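PDB 7B04: nitrite oxidoreductase subunit A from Kuenenia stuttgartiensis, which is a large NarG-like molybdopterin oxidoreductase subunit that carries two MD1 groups, a molybdenum atom and an iron-sulfur cluster. Local coordinates for residues K223-G229 and W267-H273; K236-F242 and W650-V654. The contacts are given in a common frame with arbitrary orientation. Residue numbers count along the deposited sequence, not the author numbering.

Contact 1. Residues K223-G229 and W267-H273; sequences KGRGGMG and WSNYTWH. With MD1 (phosphoric acid 4-(2-amino-4-oxo-3,4,5,6,-tetrahydro-pteridin-6-yl)-2-hydroxy-3,4-dimercapto-but-3-en-yl ester guanylate ester), chain C.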
ATOM      1  N   LYS B 223      14.778  -1.298  29.720  1.00 35.42           N
ATOM      2  CA  LYS B 223      13.892  -0.496  28.893  1.00 35.57           C
ATOM      3  C   LYS B 223      12.868  -1.429  28.262  1.00 39.75           C
ATOM      4  O   LYS B 223      13.207  -2.257  27.409  1.00 44.77           O
ATOM      5  CB  LYS B 223      14.692   0.265  27.842  1.00 32.74           C
ATOM      6  CG  LYS B 223      15.273   1.580  28.349  1.00 37.65           C
ATOM      7  CD  LYS B 223      16.346   1.440  29.401  1.00 35.62           C
ATOM      8  CE  LYS B 223      16.711   2.806  29.956  1.00 39.20           C
ATOM      9  NZ  LYS B 223      17.196   3.743  28.893  1.00 40.15           N
ATOM     10  N   GLY B 224      11.619  -1.289  28.684  1.00 39.59           N
ATOM     11  CA  GLY B 224      10.552  -2.117  28.172  1.00 30.30           C
ATOM     12  C   GLY B 224       9.564  -1.315  27.359  1.00 34.13           C
ATOM     13  O   GLY B 224       8.892  -0.413  27.869  1.00 36.25           O
ATOM     14  N   ARG B 225       9.482  -1.618  26.074  1.00 33.13           N
ATOM     15  CA  ARG B 225       8.623  -0.889  25.158  1.00 31.43           C
ATOM     16  C   ARG B 225       7.473  -1.772  24.707  1.00 31.12           C
ATOM     17  O   ARG B 225       7.704  -2.824  24.108  1.00 38.52           O
ATOM     18  CB  ARG B 225       9.411  -0.424  23.938  1.00 29.79           C
ATOM     19  CG  ARG B 225       8.521   0.097  22.825  1.00 30.58           C
ATOM     20  CD  ARG B 225       9.205   1.197  22.024  1.00 29.84           C
ATOM     21  NE  ARG B 225       8.273   1.775  21.066  1.00 30.25           N
ATOM     22  CZ  ARG B 225       8.580   2.126  19.824  1.00 33.57           C
ATOM     23  NH1 ARG B 225       9.807   1.964  19.361  1.00 35.35           N
ATOM     24  NH2 ARG B 225       7.643   2.638  19.040  1.00 35.10           N
ATOM     25  N   GLY B 226       6.247  -1.358  25.001  1.00 33.84           N
ATOM     26  CA  GLY B 226       5.122  -1.967  24.326  1.00 32.25           C
ATOM     27  C   GLY B 226       4.916  -1.188  23.049  1.00 36.20           C
ATOM     28  O   GLY B 226       4.544  -0.011  23.115  1.00 37.85           O
ATOM     29  N   GLY B 227       5.087  -1.817  21.895  1.00 33.61           N
ATOM     30  CA  GLY B 227       5.140  -0.957  20.742  1.00 31.38           C
ATOM     31  C   GLY B 227       3.738  -0.673  20.253  1.00 34.62           C
ATOM     32  O   GLY B 227       3.014  -1.577  19.821  1.00 41.71           O
ATOM     33  N   MET B 228       3.394   0.614  20.238  1.00 32.33           N
ATOM     34  CA  MET B 228       2.056   1.101  19.907  1.00 32.59           C
ATOM     35  C   MET B 228       0.965   0.197  20.476  1.00 32.14           C
ATOM     36  O   MET B 228       0.203  -0.446  19.749  1.00 44.08           O
ATOM     37  CB  MET B 228       1.915   1.213  18.395  1.00 26.33           C
ATOM     38  CG  MET B 228       3.112   1.865  17.723  1.00 30.48           C
ATOM     39  SD  MET B 228       2.985   3.637  17.377  1.00 44.07           S
ATOM     40  CE  MET B 228       1.825   4.210  18.609  1.00 33.65           C
ATOM     41  N   GLY B 229       0.934   0.124  21.807  1.00 28.98           N
ATOM     42  CA  GLY B 229       0.078  -0.843  22.470  1.00 37.02           C
ATOM     43  C   GLY B 229      -1.416  -0.698  22.180  1.00 36.69           C
ATOM     44  O   GLY B 229      -2.189  -1.618  22.453  1.00 39.66           O
ATOM     45  N   TRP B 267       9.187   2.801  27.517  1.00 39.17           N
ATOM     46  CA  TRP B 267       9.675   3.486  26.327  1.00 35.45           C
ATOM     47  C   TRP B 267       8.508   4.037  25.514  1.00 33.55           C
ATOM     48  O   TRP B 267       7.482   3.365  25.336  1.00 34.74           O
ATOM     49  CB  TRP B 267      10.527   2.541  25.481  1.00 39.06           C
ATOM     50  CG  TRP B 267      11.957   2.822  25.705  1.00 40.35           C
ATOM     51  CD1 TRP B 267      12.474   3.537  26.741  1.00 43.67           C
ATOM     52  CD2 TRP B 267      13.067   2.402  24.907  1.00 45.00           C
ATOM     53  NE1 TRP B 267      13.834   3.607  26.629  1.00 46.80           N
ATOM     54  CE2 TRP B 267      14.228   2.911  25.517  1.00 48.51           C
ATOM     55  CE3 TRP B 267      13.195   1.650  23.737  1.00 38.69           C
ATOM     56  CZ2 TRP B 267      15.501   2.691  25.002  1.00 42.54           C
ATOM     57  CZ3 TRP B 267      14.466   1.435  23.222  1.00 33.21           C
ATOM     58  CH2 TRP B 267      15.601   1.952  23.858  1.00 32.55           C
ATOM     59  N   SER B 268       8.682   5.253  25.010  1.00 35.43           N
ATOM     60  CA  SER B 268       7.606   5.968  24.352  1.00 33.52           C
ATOM     61  C   SER B 268       7.418   5.456  22.924  1.00 29.87           C
ATOM     62  O   SER B 268       8.298   4.810  22.338  1.00 37.07           O
ATOM     63  CB  SER B 268       7.901   7.473  24.345  1.00 35.55           C
ATOM     64  OG  SER B 268       9.156   7.733  23.732  1.00 31.41           O
ATOM     65  N   ASN B 269       6.252   5.759  22.362  1.00 28.63           N
ATOM     66  CA  ASN B 269       5.913   5.348  21.005  1.00 38.63           C
ATOM     67  C   ASN B 269       5.600   6.516  20.085  1.00 34.50           C
ATOM     68  O   ASN B 269       6.194   6.626  19.005  1.00 33.93           O
ATOM     69  CB  ASN B 269       4.718   4.379  21.037  1.00 37.81           C
ATOM     70  CG  ASN B 269       5.070   3.047  21.659  1.00 37.57           C
ATOM     71  OD1 ASN B 269       6.064   2.425  21.298  1.00 41.42           O
ATOM     72  ND2 ASN B 269       4.249   2.600  22.602  1.00 31.72           N
ATOM     73  N   TYR B 270       4.689   7.398  20.495  1.00 34.84           N
ATOM     74  CA  TYR B 270       4.189   8.443  19.607  1.00 40.91           C
ATOM     75  C   TYR B 270       5.306   9.396  19.208  1.00 44.99           C
ATOM     76  O   TYR B 270       5.515   9.670  18.021  1.00 45.07           O
ATOM     77  CB  TYR B 270       3.050   9.187  20.307  1.00 36.22           C
ATOM     78  CG  TYR B 270       2.216  10.106  19.439  1.00 34.82           C
ATOM     79  CD1 TYR B 270       1.841   9.739  18.156  1.00 36.68           C
ATOM     80  CD2 TYR B 270       1.759  11.322  19.930  1.00 39.68           C
ATOM     81  CE1 TYR B 270       1.052  10.568  17.379  1.00 42.29           C
ATOM     82  CE2 TYR B 270       0.974  12.156  19.160  1.00 47.00           C
ATOM     83  CZ  TYR B 270       0.629  11.778  17.882  1.00 46.24           C
ATOM     84  OH  TYR B 270      -0.150  12.609  17.109  1.00 48.33           O
ATOM     85  N   THR B 271       6.010   9.940  20.195  1.00 43.17           N
ATOM     86  CA  THR B 271       7.080  10.888  19.917  1.00 40.82           C
ATOM     87  C   THR B 271       8.258  10.227  19.209  1.00 42.89           C
ATOM     88  O   THR B 271       8.839  10.816  18.291  1.00 39.22           O
ATOM     89  CB  THR B 271       7.511  11.540  21.218  1.00 43.43           C
ATOM     90  OG1 THR B 271       8.015  10.538  22.114  1.00 40.42           O
ATOM     91  CG2 THR B 271       6.317  12.224  21.838  1.00 41.18           C
ATOM     92  N   TRP B 272       8.647   9.025  19.648  1.00 44.31           N
ATOM     93  CA  TRP B 272       9.777   8.328  19.037  1.00 35.80           C
ATOM     94  C   TRP B 272       9.635   8.236  17.523  1.00 39.71           C
ATOM     95  O   TRP B 272      10.620   8.366  16.787  1.00 48.54           O
ATOM     96  CB  TRP B 272       9.920   6.932  19.644  1.00 40.06           C
ATOM     97  CG  TRP B 272      10.735   5.996  18.810  1.00 42.08           C
ATOM     98  CD1 TRP B 272      10.334   4.802  18.289  1.00 39.27           C
ATOM     99  CD2 TRP B 272      12.094   6.178  18.396  1.00 40.69           C
ATOM    100  NE1 TRP B 272      11.359   4.226  17.579  1.00 34.02           N
ATOM    101  CE2 TRP B 272      12.451   5.052  17.629  1.00 38.25           C
ATOM    102  CE3 TRP B 272      13.043   7.183  18.602  1.00 42.05           C
ATOM    103  CZ2 TRP B 272      13.716   4.904  17.068  1.00 45.62           C
ATOM    104  CZ3 TRP B 272      14.295   7.034  18.045  1.00 40.73           C
ATOM    105  CH2 TRP B 272      14.621   5.903  17.288  1.00 35.13           C
ATOM    106  N   HIS B 273       8.421   7.998  17.039  1.00 40.60           N
ATOM    107  CA  HIS B 273       8.188   7.893  15.606  1.00 39.25           C
ATOM    108  C   HIS B 273       8.095   9.249  14.914  1.00 42.90           C
ATOM    109  O   HIS B 273       7.943   9.291  13.690  1.00 43.53           O
ATOM    110  CB  HIS B 273       6.915   7.079  15.357  1.00 37.10           C
ATOM    111  CG  HIS B 273       7.041   5.632  15.724  1.00 38.73           C
ATOM    112  ND1 HIS B 273       5.948   4.808  15.886  1.00 39.77           N
ATOM    113  CD2 HIS B 273       8.130   4.861  15.956  1.00 31.53           C
ATOM    114  CE1 HIS B 273       6.357   3.596  16.211  1.00 39.35           C
ATOM    115  NE2 HIS B 273       7.677   3.599  16.256  1.00 29.61           N
TER
HETATM  116  PB  MD1 C5801       7.050   0.381  13.906  1.00 31.83           P
HETATM  117  O3B MD1 C5801       6.523  -0.261  12.486  1.00 39.43           O
HETATM  118  O1B MD1 C5801       8.396  -0.223  14.221  1.00 37.62           O
HETATM  119  O2B MD1 C5801       6.074   0.021  15.001  1.00 32.62           O
HETATM  120  O3A MD1 C5801       7.188   2.027  13.849  1.00 35.76           O
HETATM  121  C10 MD1 C5801       6.502   2.796  12.903  1.00 36.96           C
HETATM  122  C11 MD1 C5801       7.411   3.973  12.445  1.00 28.71           C
HETATM  123  O11 MD1 C5801       8.146   3.566  11.075  1.00 37.73           O
HETATM  124  C12 MD1 C5801       6.716   5.107  12.339  1.00 29.53           C
HETATM  125  S12 MD1 C5801       4.915   5.054  12.571  1.00 35.08           S
HETATM  126  C13 MD1 C5801       7.304   6.518  12.041  1.00 34.02           C
HETATM  127  S13 MD1 C5801       6.049   7.830  11.964  1.00 41.75           S
HETATM  128  C14 MD1 C5801       8.682   6.922  11.803  1.00 34.34           C
HETATM  129  N15 MD1 C5801       8.745   7.279  10.243  1.00 36.38           N
HETATM  130  C16 MD1 C5801      10.034   7.368   9.677  1.00 37.04           C
HETATM  131  C15 MD1 C5801      10.182   7.958   8.319  1.00 35.49           C
HETATM  132  O14 MD1 C5801       9.224   8.353   7.745  1.00 40.56           O
HETATM  133  N17 MD1 C5801      11.526   8.054   7.690  1.00 32.40           N
HETATM  134  C17 MD1 C5801      12.770   7.533   8.439  1.00 32.67           C
HETATM  135  N16 MD1 C5801      14.081   7.632   7.825  1.00 39.15           N
HETATM  136  N18 MD1 C5801      12.635   6.934   9.817  1.00 30.24           N
HETATM  137  C20 MD1 C5801      11.345   6.834  10.448  1.00 35.47           C
HETATM  138  N8  MD1 C5801      11.274   6.261  11.727  1.00 34.49           N
HETATM  139  C7  MD1 C5801       9.810   6.084  12.343  1.00 32.64           C
HETATM  140  PA  MD1 C5801       6.126  -1.853  12.304  1.00 29.31           P
HETATM  141  O1A MD1 C5801       5.106  -2.018  11.204  1.00 40.43           O
HETATM  142  O2A MD1 C5801       7.381  -2.592  11.941  1.00 24.53           O
HETATM  143  O5' MD1 C5801       5.573  -2.561  13.682  1.00 41.24           O
HETATM  144  C5' MD1 C5801       5.006  -3.833  13.533  1.00 40.91           C
HETATM  145  C4' MD1 C5801       6.048  -4.951  13.887  1.00 31.61           C
HETATM  146  O4' MD1 C5801       5.412  -5.952  14.894  1.00 37.01           O
HETATM  147  C1' MD1 C5801       5.036  -7.205  14.046  1.00 37.38           C
HETATM  148  N9  MD1 C5801       3.635  -7.634  14.315  1.00 30.30           N
HETATM  149  C4  MD1 C5801       3.336  -8.114  15.511  1.00 24.11           C
HETATM  150  N3  MD1 C5801       4.171  -8.319  16.722  1.00 34.82           N
HETATM  151  C2  MD1 C5801       3.566  -8.874  17.925  1.00 33.21           C
HETATM  152  N2  MD1 C5801       4.385  -9.070  19.100  1.00 36.02           N
HETATM  153  N1  MD1 C5801       2.170  -9.225  17.957  1.00 26.23           N
HETATM  154  C6  MD1 C5801       1.373  -9.024  16.789  1.00 34.93           C
HETATM  155  O6  MD1 C5801       0.224  -9.311  16.809  1.00 35.33           O
HETATM  156  C5  MD1 C5801       2.013  -8.440  15.522  1.00 28.57           C
HETATM  157  N7  MD1 C5801       1.521  -8.154  14.321  1.00 33.95           N
HETATM  158  C8  MD1 C5801       2.520  -7.653  13.562  1.00 39.82           C
HETATM  159  C2' MD1 C5801       5.186  -6.861  12.829  1.00 38.23           C
HETATM  160  O2' MD1 C5801       5.664  -7.992  12.042  1.00 30.80           O
HETATM  161  C3' MD1 C5801       6.322  -5.655  12.856  1.00 38.58           C
HETATM  162  O3' MD1 C5801       7.648  -6.249  12.974  1.00 28.79           O

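Contact 2. Residues K236-F242 and W650-V654; sequences KYGMYRF and WFTNV. With MD1 (phosphoric acid 4-(2-amino-4-oxo-3,4,5,6,-tetrahydro-pteridin-6-yl)-2-hydroxy-3,4-dimercapto-but-3-en-yl ester guanylate ester), chain C.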
ATOM      1  N   LYS B 236       0.208  -5.875  24.234  1.00 29.16           N
ATOM      2  CA  LYS B 236       1.350  -5.016  23.934  1.00 32.36           C
ATOM      3  C   LYS B 236       1.608  -3.956  25.002  1.00 33.35           C
ATOM      4  O   LYS B 236       2.746  -3.834  25.470  1.00 33.41           O
ATOM      5  CB  LYS B 236       1.187  -4.381  22.553  1.00 34.35           C
ATOM      6  CG  LYS B 236       1.157  -5.423  21.417  1.00 26.58           C
ATOM      7  CD  LYS B 236      -0.233  -5.587  20.809  0.36 31.97           C
ATOM      8  CE  LYS B 236      -0.316  -6.788  19.857  1.00 34.18           C
ATOM      9  NZ  LYS B 236       0.090  -8.076  20.472  1.00 34.59           N
ATOM     10  N   TYR B 237       0.594  -3.174  25.404  1.00 28.14           N
ATOM     11  CA  TYR B 237       0.837  -2.274  26.533  1.00 32.06           C
ATOM     12  C   TYR B 237       1.073  -3.034  27.832  1.00 33.26           C
ATOM     13  O   TYR B 237       1.492  -2.423  28.821  1.00 33.68           O
ATOM     14  CB  TYR B 237      -0.299  -1.273  26.777  1.00 29.13           C
ATOM     15  CG  TYR B 237      -0.180   0.036  26.021  1.00 30.90           C
ATOM     16  CD1 TYR B 237      -1.186   0.464  25.170  1.00 37.05           C
ATOM     17  CD2 TYR B 237       0.953   0.835  26.145  1.00 31.34           C
ATOM     18  CE1 TYR B 237      -1.077   1.658  24.470  1.00 32.17           C
ATOM     19  CE2 TYR B 237       1.070   2.030  25.445  1.00 31.30           C
ATOM     20  CZ  TYR B 237       0.050   2.432  24.608  1.00 28.06           C
ATOM     21  OH  TYR B 237       0.141   3.612  23.906  1.00 28.84           O
ATOM     22  N   GLY B 238       0.815  -4.341  27.853  1.00 25.62           N
ATOM     23  CA  GLY B 238       1.206  -5.151  28.990  1.00 25.17           C
ATOM     24  C   GLY B 238       2.686  -5.077  29.293  1.00 28.49           C
ATOM     25  O   GLY B 238       3.100  -5.405  30.409  1.00 28.85           O
ATOM     26  N   MET B 239       3.499  -4.662  28.317  1.00 32.52           N
ATOM     27  CA  MET B 239       4.919  -4.450  28.572  1.00 31.04           C
ATOM     28  C   MET B 239       5.133  -3.365  29.620  1.00 31.54           C
ATOM     29  O   MET B 239       6.036  -3.472  30.457  1.00 35.64           O
ATOM     30  CB  MET B 239       5.631  -4.081  27.273  1.00 23.86           C
ATOM     31  CG  MET B 239       7.139  -3.959  27.399  1.00 24.49           C
ATOM     32  SD  MET B 239       7.913  -5.538  27.777  1.00 35.02           S
ATOM     33  CE  MET B 239       7.731  -6.371  26.206  1.00 32.88           C
ATOM     34  N   TYR B 240       4.310  -2.312  29.593  1.00 28.86           N
ATOM     35  CA  TYR B 240       4.394  -1.292  30.631  1.00 31.44           C
ATOM     36  C   TYR B 240       4.040  -1.863  31.997  1.00 32.46           C
ATOM     37  O   TYR B 240       4.592  -1.432  33.016  1.00 36.22           O
ATOM     38  CB  TYR B 240       3.481  -0.110  30.298  1.00 27.48           C
ATOM     39  CG  TYR B 240       3.933   0.726  29.120  1.00 29.27           C
ATOM     40  CD1 TYR B 240       5.138   0.471  28.478  1.00 29.51           C
ATOM     41  CD2 TYR B 240       3.158   1.781  28.661  1.00 30.71           C
ATOM     42  CE1 TYR B 240       5.551   1.238  27.402  1.00 29.05           C
ATOM     43  CE2 TYR B 240       3.565   2.555  27.591  1.00 27.07           C
ATOM     44  CZ  TYR B 240       4.758   2.278  26.964  1.00 28.65           C
ATOM     45  OH  TYR B 240       5.159   3.049  25.897  1.00 36.45           O
ATOM     46  N   ARG B 241       3.123  -2.832  32.037  1.00 32.69           N
ATOM     47  CA  ARG B 241       2.833  -3.528  33.285  1.00 33.02           C
ATOM     48  C   ARG B 241       4.025  -4.368  33.725  1.00 28.97           C
ATOM     49  O   ARG B 241       4.344  -4.430  34.919  1.00 27.96           O
ATOM     50  CB  ARG B 241       1.587  -4.397  33.113  1.00 32.20           C
ATOM     51  CG  ARG B 241       1.043  -5.005  34.392  1.00 28.71           C
ATOM     52  CD  ARG B 241      -0.181  -5.857  34.091  1.00 28.77           C
ATOM     53  NE  ARG B 241      -0.758  -6.448  35.295  1.00 35.43           N
ATOM     54  CZ  ARG B 241      -1.719  -5.883  36.018  1.00 31.85           C
ATOM     55  NH1 ARG B 241      -2.213  -4.705  35.663  1.00 32.26           N
ATOM     56  NH2 ARG B 241      -2.185  -6.495  37.097  1.00 31.82           N
ATOM     57  N   PHE B 242       4.691  -5.026  32.773  1.00 32.62           N
ATOM     58  CA  PHE B 242       5.887  -5.799  33.092  1.00 36.64           C
ATOM     59  C   PHE B 242       6.973  -4.912  33.689  1.00 33.02           C
ATOM     60  O   PHE B 242       7.615  -5.285  34.678  1.00 27.24           O
ATOM     61  CB  PHE B 242       6.401  -6.509  31.841  1.00 37.44           C
ATOM     62  CG  PHE B 242       7.595  -7.386  32.088  1.00 36.17           C
ATOM     63  CD1 PHE B 242       7.445  -8.637  32.664  1.00 31.20           C
ATOM     64  CD2 PHE B 242       8.867  -6.959  31.745  1.00 32.51           C
ATOM     65  CE1 PHE B 242       8.544  -9.446  32.892  1.00 29.70           C
ATOM     66  CE2 PHE B 242       9.968  -7.761  31.971  1.00 33.60           C
ATOM     67  CZ  PHE B 242       9.806  -9.007  32.546  1.00 29.53           C
ATOM     68  N   TRP B 650      13.603  -4.846  25.714  1.00 26.96           N
ATOM     69  CA  TRP B 650      12.655  -5.815  25.183  1.00 28.47           C
ATOM     70  C   TRP B 650      11.435  -5.087  24.635  1.00 32.85           C
ATOM     71  O   TRP B 650      10.874  -4.223  25.318  1.00 28.50           O
ATOM     72  CB  TRP B 650      12.267  -6.806  26.283  1.00 28.73           C
ATOM     73  CG  TRP B 650      11.289  -7.854  25.897  1.00 30.65           C
ATOM     74  CD1 TRP B 650      11.117  -8.414  24.666  1.00 33.11           C
ATOM     75  CD2 TRP B 650      10.367  -8.510  26.770  1.00 32.90           C
ATOM     76  NE1 TRP B 650      10.130  -9.367  24.716  1.00 34.64           N
ATOM     77  CE2 TRP B 650       9.653  -9.443  25.998  1.00 31.29           C
ATOM     78  CE3 TRP B 650      10.068  -8.387  28.129  1.00 36.96           C
ATOM     79  CZ2 TRP B 650       8.660 -10.253  26.540  1.00 35.64           C
ATOM     80  CZ3 TRP B 650       9.082  -9.189  28.666  1.00 35.17           C
ATOM     81  CH2 TRP B 650       8.390 -10.112  27.872  1.00 33.92           C
ATOM     82  N   PHE B 651      11.033  -5.436  23.406  1.00 33.19           N
ATOM     83  CA  PHE B 651       9.982  -4.701  22.710  1.00 29.13           C
ATOM     84  C   PHE B 651       9.113  -5.616  21.852  1.00 34.56           C
ATOM     85  O   PHE B 651       9.629  -6.510  21.176  1.00 36.46           O
ATOM     86  CB  PHE B 651      10.595  -3.590  21.844  1.00 25.54           C
ATOM     87  CG  PHE B 651      11.716  -4.056  20.951  1.00 33.96           C
ATOM     88  CD1 PHE B 651      13.008  -4.157  21.436  1.00 32.48           C
ATOM     89  CD2 PHE B 651      11.478  -4.365  19.621  1.00 38.34           C
ATOM     90  CE1 PHE B 651      14.042  -4.586  20.623  1.00 30.49           C
ATOM     91  CE2 PHE B 651      12.508  -4.789  18.801  1.00 33.36           C
ATOM     92  CZ  PHE B 651      13.792  -4.900  19.303  1.00 27.70           C
ATOM     93  N   THR B 652       7.788  -5.378  21.899  1.00 36.28           N
ATOM     94  CA  THR B 652       6.765  -6.137  21.177  1.00 32.78           C
ATOM     95  C   THR B 652       6.104  -5.232  20.142  1.00 34.37           C
ATOM     96  O   THR B 652       6.040  -4.009  20.320  1.00 40.72           O
ATOM     97  CB  THR B 652       5.634  -6.683  22.100  1.00 39.31           C
ATOM     98  OG1 THR B 652       4.895  -5.589  22.685  1.00 55.90           O
ATOM     99  CG2 THR B 652       6.210  -7.513  23.224  1.00 38.07           C
ATOM    100  N   ASN B 653       5.537  -5.808  19.103  1.00 34.56           N
ATOM    101  CA  ASN B 653       4.798  -5.038  18.076  1.00 33.91           C
ATOM    102  C   ASN B 653       5.630  -3.887  17.527  1.00 35.44           C
ATOM    103  O   ASN B 653       5.042  -2.946  17.074  1.00 30.42           O
ATOM    104  CB  ASN B 653       3.494  -4.497  18.617  1.00 29.77           C
ATOM    105  CG  ASN B 653       2.350  -4.474  17.640  1.00 38.53           C
ATOM    106  OD1 ASN B 653       1.522  -3.588  17.690  1.00 39.18           O
ATOM    107  ND2 ASN B 653       2.243  -5.449  16.784  1.00 35.43           N
ATOM    108  N   VAL B 654       6.950  -3.974  17.549  1.00 40.14           N
ATOM    109  CA  VAL B 654       7.755  -2.904  16.909  1.00 31.98           C
ATOM    110  C   VAL B 654       8.984  -3.538  16.278  1.00 35.98           C
ATOM    111  O   VAL B 654       9.419  -4.521  16.797  1.00 47.21           O
ATOM    112  CB  VAL B 654       8.129  -1.803  17.909  1.00 30.00           C
ATOM    113  CG1 VAL B 654       7.280  -0.581  17.713  1.00 30.00           C
ATOM    114  CG2 VAL B 654       8.000  -2.257  19.333  1.00 30.00           C
TER
HETATM  115  PB  MD1 C5801       7.050   0.381  13.906  1.00 31.83           P
HETATM  116  O3B MD1 C5801       6.523  -0.261  12.486  1.00 39.43           O
HETATM  117  O1B MD1 C5801       8.396  -0.223  14.221  1.00 37.62           O
HETATM  118  O2B MD1 C5801       6.074   0.021  15.001  1.00 32.62           O
HETATM  119  O3A MD1 C5801       7.188   2.027  13.849  1.00 35.76           O
HETATM  120  C10 MD1 C5801       6.502   2.796  12.903  1.00 36.96           C
HETATM  121  C11 MD1 C5801       7.411   3.973  12.445  1.00 28.71           C
HETATM  122  O11 MD1 C5801       8.146   3.566  11.075  1.00 37.73           O
HETATM  123  C12 MD1 C5801       6.716   5.107  12.339  1.00 29.53           C
HETATM  124  S12 MD1 C5801       4.915   5.054  12.571  1.00 35.08           S
HETATM  125  C13 MD1 C5801       7.304   6.518  12.041  1.00 34.02           C
HETATM  126  S13 MD1 C5801       6.049   7.830  11.964  1.00 41.75           S
HETATM  127  C14 MD1 C5801       8.682   6.922  11.803  1.00 34.34           C
HETATM  128  N15 MD1 C5801       8.745   7.279  10.243  1.00 36.38           N
HETATM  129  C16 MD1 C5801      10.034   7.368   9.677  1.00 37.04           C
HETATM  130  C15 MD1 C5801      10.182   7.958   8.319  1.00 35.49           C
HETATM  131  O14 MD1 C5801       9.224   8.353   7.745  1.00 40.56           O
HETATM  132  N17 MD1 C5801      11.526   8.054   7.690  1.00 32.40           N
HETATM  133  C17 MD1 C5801      12.770   7.533   8.439  1.00 32.67           C
HETATM  134  N16 MD1 C5801      14.081   7.632   7.825  1.00 39.15           N
HETATM  135  N18 MD1 C5801      12.635   6.934   9.817  1.00 30.24           N
HETATM  136  C20 MD1 C5801      11.345   6.834  10.448  1.00 35.47           C
HETATM  137  N8  MD1 C5801      11.274   6.261  11.727  1.00 34.49           N
HETATM  138  C7  MD1 C5801       9.810   6.084  12.343  1.00 32.64           C
HETATM  139  PA  MD1 C5801       6.126  -1.853  12.304  1.00 29.31           P
HETATM  140  O1A MD1 C5801       5.106  -2.018  11.204  1.00 40.43           O
HETATM  141  O2A MD1 C5801       7.381  -2.592  11.941  1.00 24.53           O
HETATM  142  O5' MD1 C5801       5.573  -2.561  13.682  1.00 41.24           O
HETATM  143  C5' MD1 C5801       5.006  -3.833  13.533  1.00 40.91           C
HETATM  144  C4' MD1 C5801       6.048  -4.951  13.887  1.00 31.61           C
HETATM  145  O4' MD1 C5801       5.412  -5.952  14.894  1.00 37.01           O
HETATM  146  C1' MD1 C5801       5.036  -7.205  14.046  1.00 37.38           C
HETATM  147  N9  MD1 C5801       3.635  -7.634  14.315  1.00 30.30           N
HETATM  148  C4  MD1 C5801       3.336  -8.114  15.511  1.00 24.11           C
HETATM  149  N3  MD1 C5801       4.171  -8.319  16.722  1.00 34.82           N
HETATM  150  C2  MD1 C5801       3.566  -8.874  17.925  1.00 33.21           C
HETATM  151  N2  MD1 C5801       4.385  -9.070  19.100  1.00 36.02           N
HETATM  152  N1  MD1 C5801       2.170  -9.225  17.957  1.00 26.23           N
HETATM  153  C6  MD1 C5801       1.373  -9.024  16.789  1.00 34.93           C
HETATM  154  O6  MD1 C5801       0.224  -9.311  16.809  1.00 35.33           O
HETATM  155  C5  MD1 C5801       2.013  -8.440  15.522  1.00 28.57           C
HETATM  156  N7  MD1 C5801       1.521  -8.154  14.321  1.00 33.95           N
HETATM  157  C8  MD1 C5801       2.520  -7.653  13.562  1.00 39.82           C
HETATM  158  C2' MD1 C5801       5.186  -6.861  12.829  1.00 38.23           C
HETATM  159  O2' MD1 C5801       5.664  -7.992  12.042  1.00 30.80           O
HETATM  160  C3' MD1 C5801       6.322  -5.655  12.856  1.00 38.58           C
HETATM  161  O3' MD1 C5801       7.648  -6.249  12.974  1.00 28.79           O

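Contact 1. Residues K223-G229 and W267-H273
Lys223 starts the contact by laying CB over the face of the Trp267 indole, a CH-pi contact 3.8 Å from the centroid of the five-membered ring; its NZ is held by Ser644 and by a salt bridge to Glu612. Gly224 O accepts a nearly straight hydrogen bond from Trp267 N (3.2 Å) where strand 265-266 runs out into the loop. Strands 222-226 and 265-266 are parallel neighbours in a mixed sheet, joined through helix 238-254 in a beta-alpha-beta crossover. Arg225 points into that loop, its CB 3.5 Å from Trp267 CB, and its NE gives a very short bond of 2.3 Å to Asn269 OD1. The same amide returns ND2 to Gly226 O (2.7 Å), so one asparagine ties the strand's last side chain and its backbone to the loop. Past the strand, Met228 brings SD to the edge of the His273 imidazole, 4.4 Å from its centroid. His273 belongs to the MD1 pocket: its NE2 lies 2.9 Å from MD1 O3A, and its side chain about 4 Å from the molybdenum atom.

Contact 2. Residues K236-F242 and W650-V654
A methionine methyl sits squarely over an indole: Met239 CE lies 3.5 Å from the centroid of the six-membered ring of Trp650, 16° off the ring normal, while SD, 4.1 Å from that centroid, adds an oblique Met-aromatic contact. Phe242 turns its ring face to the edge of Trp650, a T-shaped pair with centroids 5.2 Å apart and planes at 89°. Helix 238-242 packs nearly antiparallel to strand 650-652 (158°, axes 9.8 Å apart), covering one face of the mixed sheet beside helix 734-749, whose Leu738 touches both Met239 and Trp650. Nearer MD1, Met239 CE also meets Thr652 CG2 (3.5 Å), and Lys236 CG packs on Asn653 CB (3.8 Å). Lys236, Asn653 and Val654 line the MD1 pocket at the strand's C-terminal end; Lys236 NZ lies 3.5 Å from MD1 N1 and forms a salt bridge with Asp734. With no hydrogen bond between the segments, apolar and aromatic packing joins helix and strand, while Trp650 NE1 bonds to Thr680 on the next strand.

Both contacts are buried, their centres 8 Å apart, and both reach one mixed sheet in which strands 222-226 and 648-652 are parallel neighbours. Contact 1 joins strand 222-226 to a loop beyond the sheet's edge strand through hydrogen bonds; contact 2 seats the following helix, 238-254, against strand 648-652 through aromatic and apolar side chains. Their segments alternate along the chain, and they touch directly: Tyr240 OH is 2.4 Å from Trp267 O and Gly227 N 2.9 Å from Thr652 O, both probable hydrogen bonds. Both reach the same MD1: contact 1 through His273 beside phosphate oxygen O3A, contact 2 from the guanine (Lys236, Asn653) to that same phosphate (Val654).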